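Local coordinates for protein 1,4-dihydroxy-2-naphthoyl-CoA hydrolase (PDB 2HX5) that probably hydrolyses 1,4-dihydroxy-2-naphthoyl-CoA to 1,4-dihydroxy-2-naphthoate and free CoA, a step in the biosynthesis of phylloquinone (vitamin K1), at residues 16-21 / 27-32; 36-41 / 98-103. One frame throughout, in Å; residues are numbered along the deposited sequence. Where two conformers were deposited one is given.

Contact 1. Residues 16-21 / 27-32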
loop_
_atom_site.group_PDB
_atom_site.type_symbol
_atom_site.label_atom_id
_atom_site.label_comp_id
_atom_site.label_asym_id
_atom_site.label_seq_id
_atom_site.Cartn_x
_atom_site.Cartn_y
_atom_site.Cartn_z
ATOM N N PHE A 16 3.309 12.082 1.954
ATOM C CA PHE A 16 2.508 12.107 3.171
ATOM C C PHE A 16 1.929 10.702 3.470
ATOM O O PHE A 16 1.934 10.229 4.620
ATOM C CB PHE A 16 1.404 13.124 3.037
ATOM C CG PHE A 16 0.619 13.303 4.242
ATOM C CD1 PHE A 16 1.231 13.758 5.405
ATOM C CD2 PHE A 16 -0.713 13.092 4.239
ATOM C CE1 PHE A 16 0.480 13.941 6.536
ATOM C CE2 PHE A 16 -1.474 13.322 5.398
ATOM C CZ PHE A 16 -0.867 13.726 6.493
ATOM N N GLY A 17 1.405 10.010 2.458
ATOM C CA GLY A 17 0.828 8.671 2.606
ATOM C C GLY A 17 1.816 7.593 2.983
ATOM O O GLY A 17 1.387 6.473 3.335
ATOM N N ASP A 18 3.120 7.898 2.899
ATOM C CA ASP A 18 4.155 6.961 3.298
ATOM C C ASP A 18 4.381 6.968 4.811
ATOM O O ASP A 18 5.189 6.125 5.299
ATOM C CB ASP A 18 5.475 7.316 2.646
ATOM C CG ASP A 18 5.418 7.304 1.126
ATOM O OD1 ASP A 18 4.501 6.620 0.563
ATOM O OD2 ASP A 18 6.233 8.059 0.493
ATOM N N THR A 19 3.763 7.879 5.546
ATOM C CA THR A 19 3.969 8.091 6.980
ATOM C C THR A 19 2.835 7.487 7.764
ATOM O O THR A 19 1.777 7.169 7.209
ATOM C CB THR A 19 4.042 9.592 7.335
ATOM O OG1 THR A 19 2.748 10.194 7.129
ATOM C CG2 THR A 19 5.177 10.224 6.628
ATOM N N ASP A 20 3.075 7.202 9.046
ATOM C CA ASP A 20 2.017 6.744 9.923
ATOM C C ASP A 20 1.791 7.751 11.046
ATOM O O ASP A 20 2.384 8.816 11.059
ATOM C CB ASP A 20 2.311 5.318 10.465
ATOM C CG ASP A 20 3.605 5.245 11.230
ATOM O OD1 ASP A 20 3.993 6.214 11.915
ATOM O OD2 ASP A 20 4.257 4.178 11.130
ATOM N N ALA A 21 0.883 7.433 11.972
ATOM C CA ALA A 21 0.498 8.369 13.002
ATOM C C ALA A 21 1.618 8.569 13.996
ATOM O O ALA A 21 1.457 9.448 14.796
ATOM C CB ALA A 21 -0.760 7.892 13.723
ATOM N N PHE A 27 7.393 1.516 8.291
ATOM C CA PHE A 27 8.609 0.758 7.993
ATOM C C PHE A 27 8.623 0.051 6.661
ATOM O O PHE A 27 9.615 0.106 5.947
ATOM C CB PHE A 27 8.972 -0.251 9.148
ATOM C CG PHE A 27 8.128 -1.483 9.191
ATOM C CD1 PHE A 27 6.762 -1.473 9.434
ATOM C CD2 PHE A 27 8.713 -2.689 8.898
ATOM C CE1 PHE A 27 6.031 -2.634 9.406
ATOM C CE2 PHE A 27 7.979 -3.842 8.892
ATOM C CZ PHE A 27 6.649 -3.828 9.132
ATOM N N HIS A 28 7.532 -0.623 6.303
ATOM C CA HIS A 28 7.585 -1.467 5.116
ATOM C C HIS A 28 7.629 -0.685 3.815
ATOM O O HIS A 28 7.972 -1.259 2.784
ATOM C CB HIS A 28 6.461 -2.528 5.099
ATOM C CG HIS A 28 5.080 -1.987 5.141
ATOM N ND1 HIS A 28 4.516 -1.370 4.049
ATOM C CD2 HIS A 28 4.104 -2.091 6.070
ATOM C CE1 HIS A 28 3.272 -1.031 4.344
ATOM N NE2 HIS A 28 2.989 -1.492 5.544
ATOM N N GLN A 29 7.320 0.595 3.846
ATOM C CA GLN A 29 7.407 1.419 2.640
ATOM C C GLN A 29 8.801 1.424 2.065
ATOM O O GLN A 29 9.033 1.591 0.875
ATOM C CB GLN A 29 7.022 2.876 2.941
ATOM C CG GLN A 29 5.577 3.042 3.306
ATOM C CD GLN A 29 4.680 3.010 2.111
ATOM O OE1 GLN A 29 5.136 2.961 0.969
ATOM N NE2 GLN A 29 3.399 3.079 2.351
ATOM N N LEU A 30 9.780 1.263 2.968
ATOM C CA LEU A 30 11.183 1.244 2.498
ATOM C C LEU A 30 11.386 0.205 1.403
ATOM O O LEU A 30 12.135 0.418 0.476
ATOM C CB LEU A 30 12.174 0.975 3.633
ATOM C CG LEU A 30 13.623 1.419 3.329
ATOM C CD1 LEU A 30 13.812 2.893 3.516
ATOM C CD2 LEU A 30 14.649 0.605 4.205
ATOM N N PHE A 31 10.766 -0.951 1.584
ATOM C CA PHE A 31 10.943 -2.035 0.600
ATOM C C PHE A 31 10.332 -1.749 -0.722
ATOM O O PHE A 31 10.856 -2.121 -1.773
ATOM C CB PHE A 31 10.396 -3.337 1.203
ATOM C CG PHE A 31 11.196 -3.873 2.351
ATOM C CD1 PHE A 31 12.474 -4.399 2.148
ATOM C CD2 PHE A 31 10.674 -3.839 3.613
ATOM C CE1 PHE A 31 13.217 -4.864 3.191
ATOM C CE2 PHE A 31 11.424 -4.298 4.677
ATOM C CZ PHE A 31 12.689 -4.845 4.441
ATOM N N ARG A 32 9.160 -1.105 -0.695
ATOM C CA ARG A 32 8.564 -0.632 -1.945
ATOM C C ARG A 32 9.501 0.342 -2.675
ATOM O O ARG A 32 9.742 0.295 -3.882
ATOM C CB ARG A 32 7.194 0.064 -1.721
ATOM C CG ARG A 32 6.661 0.654 -3.024
ATOM C CD ARG A 32 5.236 1.138 -2.773
ATOM N NE ARG A 32 5.196 2.327 -1.916
ATOM C CZ ARG A 32 5.383 3.574 -2.318
ATOM N NH1 ARG A 32 5.679 3.911 -3.560
ATOM N NH2 ARG A 32 5.297 4.544 -1.437
HETATM O O HOH W 1 2.231 4.187 4.783
HETATM O O HOH W 2 5.669 7.337 -2.292
HETATM O O HOH W 3 2.300 4.981 0.242
#
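Asp18 and Arg32 form the one salt bridge between residues 16-21 and 27-32. Asp18 OD1 lies 3.0 Å from Arg32 NH2 and meets the guanidinium at its edge, near its plane. The carboxylate is turned 47° from that plane, and OD1 alone comes close; Asp18 OD2 lies 4.1 Å from Arg32 NH2. OD2 takes a hydrogen bond from the backbone N of Arg15. Arg32 NH1 pairs with Glu36 one turn further along the helix.

A side-on hydrogen bond pair fixes the arginine. Arg32 NE and NH2 both reach Gln29 OE1, at 3.0 Å from NE and 2.9 Å from NH2. The NE bond runs in the carbonyl plane of the amide, while NH2 sits above it. The bend of the Arg32 chain at chi3 (71°) turns the guanidinium back to the glutamine.

Three waters fill in the polar network. Water 1 joins Gly17 O to Gln29 NE2. Water 2 accepts from Arg32 NH2 and lies within hydrogen-bonding distance of Asp18 OD2. Water 3 donates to Asp18 OD1 and accepts a weak bond from Gln29 NE2.

Packing is slight: Gln29 CG rests 3.7 Å from Asp18 O. An alanine in place of Gln29 would take away the amide, and the Arg32 guanidinium would probably be freer to turn away from Asp18.

The contact joins the loop after strand 9-13 to the start of helix 29-45. Asp20, the predicted active-site residue, is in the same loop and is held by hydrogen bonds to His26 and Ala22. Leu30 and Phe31 pack on strand 65-76. Phe31 also stacks on Phe31 of the third subunit, so this end of the helix lies at a subunit interface.

Contact 2. Residues 36-41 / 98-103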
loop_
_atom_site.group_PDB
_atom_site.type_symbol
_atom_site.label_atom_id
_atom_site.label_comp_id
_atom_site.label_asym_id
_atom_site.label_seq_id
_atom_site.Cartn_x
_atom_site.Cartn_y
_atom_site.Cartn_z
ATOM N N GLU A 36 11.043 -0.208 -6.375
ATOM C CA GLU A 36 10.852 0.802 -7.426
ATOM C C GLU A 36 12.167 1.400 -7.905
ATOM O O GLU A 36 12.323 1.680 -9.088
ATOM C CB GLU A 36 9.971 1.944 -6.925
ATOM C CG GLU A 36 8.548 1.561 -6.607
ATOM C CD GLU A 36 7.602 2.699 -6.237
ATOM O OE1 GLU A 36 8.086 3.845 -6.223
ATOM O OE2 GLU A 36 6.408 2.414 -6.012
ATOM N N SER A 37 13.137 1.602 -7.014
ATOM C CA SER A 37 14.444 2.126 -7.455
ATOM C C SER A 37 15.224 1.138 -8.301
ATOM O O SER A 37 15.995 1.526 -9.168
ATOM C CB SER A 37 15.296 2.611 -6.281
ATOM O OG SER A 37 15.908 1.541 -5.571
ATOM N N TRP A 38 15.046 -0.152 -8.027
ATOM C CA TRP A 38 15.645 -1.200 -8.842
ATOM C C TRP A 38 15.048 -1.141 -10.274
ATOM O O TRP A 38 15.763 -1.139 -11.274
ATOM C CB TRP A 38 15.419 -2.559 -8.197
ATOM C CG TRP A 38 15.774 -3.727 -9.093
ATOM C CD1 TRP A 38 16.961 -3.965 -9.673
ATOM C CD2 TRP A 38 14.912 -4.805 -9.451
ATOM N NE1 TRP A 38 16.919 -5.149 -10.381
ATOM C CE2 TRP A 38 15.661 -5.687 -10.266
ATOM C CE3 TRP A 38 13.584 -5.126 -9.154
ATOM C CZ2 TRP A 38 15.089 -6.866 -10.843
ATOM C CZ3 TRP A 38 13.061 -6.299 -9.653
ATOM C CH2 TRP A 38 13.802 -7.143 -10.503
ATOM N N GLU A 39 13.715 -1.038 -10.356
ATOM C CA GLU A 39 13.072 -0.876 -11.665
ATOM C C GLU A 39 13.599 0.378 -12.363
ATOM O O GLU A 39 13.873 0.371 -13.561
ATOM C CB GLU A 39 11.549 -0.789 -11.490
ATOM C CG GLU A 39 10.924 -2.030 -10.901
ATOM C CD GLU A 39 9.451 -1.836 -10.565
ATOM O OE1 GLU A 39 8.638 -1.733 -11.525
ATOM O OE2 GLU A 39 9.159 -1.786 -9.348
ATOM N N GLU A 40 13.674 1.498 -11.635
ATOM C CA GLU A 40 14.215 2.767 -12.178
ATOM C C GLU A 40 15.637 2.624 -12.680
ATOM O O GLU A 40 16.008 3.175 -13.738
ATOM C CB GLU A 40 14.162 3.901 -11.146
ATOM C CG GLU A 40 14.439 5.223 -11.749
ATOM C CD GLU A 40 14.378 6.364 -10.742
ATOM O OE1 GLU A 40 14.009 6.139 -9.573
ATOM O OE2 GLU A 40 14.751 7.506 -11.127
ATOM N N SER A 41 16.437 1.872 -11.938
ATOM C CA SER A 41 17.809 1.619 -12.356
ATOM C C SER A 41 17.944 0.851 -13.661
ATOM O O SER A 41 18.694 1.202 -14.540
ATOM C CB SER A 41 18.526 0.884 -11.229
ATOM O OG SER A 41 19.917 0.727 -11.539
ATOM N N ASN A 98 22.628 -17.780 -11.432
ATOM C CA ASN A 98 21.173 -17.810 -11.253
ATOM C C ASN A 98 20.610 -16.828 -10.232
ATOM O O ASN A 98 19.422 -16.872 -9.927
ATOM C CB ASN A 98 20.761 -19.186 -10.743
ATOM C CG ASN A 98 21.218 -20.329 -11.649
ATOM O OD1 ASN A 98 21.531 -20.148 -12.833
ATOM N ND2 ASN A 98 21.250 -21.522 -11.077
ATOM N N SER A 99 21.427 -15.940 -9.677
ATOM C CA SER A 99 20.966 -15.140 -8.549
ATOM C C SER A 99 21.788 -13.873 -8.406
ATOM O O SER A 99 22.997 -13.837 -8.703
ATOM C CB SER A 99 21.093 -15.984 -7.286
ATOM O OG SER A 99 20.747 -15.321 -6.089
ATOM N N PHE A 100 21.154 -12.857 -7.834
ATOM C CA PHE A 100 21.805 -11.601 -7.538
ATOM C C PHE A 100 21.131 -10.951 -6.318
ATOM O O PHE A 100 19.990 -11.312 -5.945
ATOM C CB PHE A 100 21.817 -10.652 -8.750
ATOM C CG PHE A 100 20.484 -10.066 -9.105
ATOM C CD1 PHE A 100 19.582 -10.777 -9.877
ATOM C CD2 PHE A 100 20.128 -8.801 -8.657
ATOM C CE1 PHE A 100 18.343 -10.271 -10.192
ATOM C CE2 PHE A 100 18.881 -8.278 -8.970
ATOM C CZ PHE A 100 17.996 -9.035 -9.752
ATOM N N GLN A 101 21.824 -10.018 -5.709
ATOM C CA GLN A 101 21.196 -9.163 -4.685
ATOM C C GLN A 101 21.563 -7.712 -4.965
ATOM O O GLN A 101 22.465 -7.421 -5.742
ATOM C CB GLN A 101 21.569 -9.650 -3.302
ATOM C CG GLN A 101 22.976 -9.619 -2.976
ATOM C CD GLN A 101 23.296 -10.320 -1.651
ATOM O OE1 GLN A 101 22.537 -11.189 -1.126
ATOM N NE2 GLN A 101 24.382 -9.913 -1.089
ATOM N N VAL A 102 20.747 -6.822 -4.398
ATOM C CA VAL A 102 20.931 -5.395 -4.468
ATOM C C VAL A 102 20.893 -4.849 -3.063
ATOM O O VAL A 102 19.956 -5.134 -2.339
ATOM C CB VAL A 102 19.880 -4.685 -5.358
ATOM C CG1 VAL A 102 20.253 -3.251 -5.519
ATOM C CG2 VAL A 102 19.728 -5.425 -6.728
ATOM N N HIS A 103 21.894 -4.041 -2.745
ATOM C CA HIS A 103 21.966 -3.294 -1.506
ATOM C C HIS A 103 21.524 -1.857 -1.805
ATOM O O HIS A 103 21.926 -1.267 -2.836
ATOM C CB HIS A 103 23.383 -3.332 -0.925
ATOM C CG HIS A 103 23.533 -2.646 0.385
ATOM N ND1 HIS A 103 23.887 -1.320 0.452
ATOM C CD2 HIS A 103 23.468 -3.104 1.670
ATOM C CE1 HIS A 103 24.029 -0.977 1.723
ATOM N NE2 HIS A 103 23.775 -2.045 2.482
#
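A chi1 of 169° at Trp38 sets CG opposite the backbone N and carries the indole from helix 36-41 toward the strand. Phe100 has chi1 of 71°, with CG between the backbone N and the carbonyl carbon. This sends its ring from strand 99-103 to meet the indole. The two side chains cross at about a right angle.

The outer edge of the Phe100 phenyl ring, CZ and CE2, does the touching. Its CZ lies 3.8 Å from Trp38 CZ2 and 4.1 Å from Trp38 CE2. Phe100 CE2 is 4.0 Å from Trp38 NE1. Trp38 CZ2 comes in at the edge of the phenyl ring, near its plane. The ring planes are 40° apart, and the centroids of the phenyl and the five-membered indole ring are 5.8 Å apart. The pair is oblique.

Val102 adds a looser apolar touch. Its CG2 sits 4.3 Å from Trp38 CD1, at the pyrrole side of the indole. Phe100 and Val102 are two residues apart, so both point from the same face of the strand to the helix. Gln101, between them, is turned to the other face. No hydrogen bond links the two segments, and all three touching residues are buried.

His120 of strand 111-124 stacks on Phe100 and also meets the Trp38 ring. Helix 135-143 adds Trp140 against both Phe100 and Val102, and Ile137 and Leu141 against Phe100.

A long helix packed by aromatic and aliphatic side chains on an antiparallel sheet is the core of the hotdog fold, the fold of the 4-hydroxybenzoyl-CoA thioesterase family. Here helix 29-45 is the central helix, and strand 99-108 is the middle strand of the five in the sheet.

In the fold
Both contacts use helix 29-45, contact 1 at its start and contact 2 further along. Their centres are about 20 Å apart. Apart from adjoining along the helix, where Arg32 pairs with Glu36, the two do not meet. The centre of contact 2 is about 4 Å from the centre of the chain, and its three touching residues are buried. That of contact 1 is about 16 Å away, and the contact is only partly buried. The chemistry follows the place. Contact 1 joins the helix by charge, amide and water to the loop that also holds Asp20, the predicted active-site residue. Contact 2 joins it to the sheet by apolar and aromatic packing alone. Both also touch the fourth subunit.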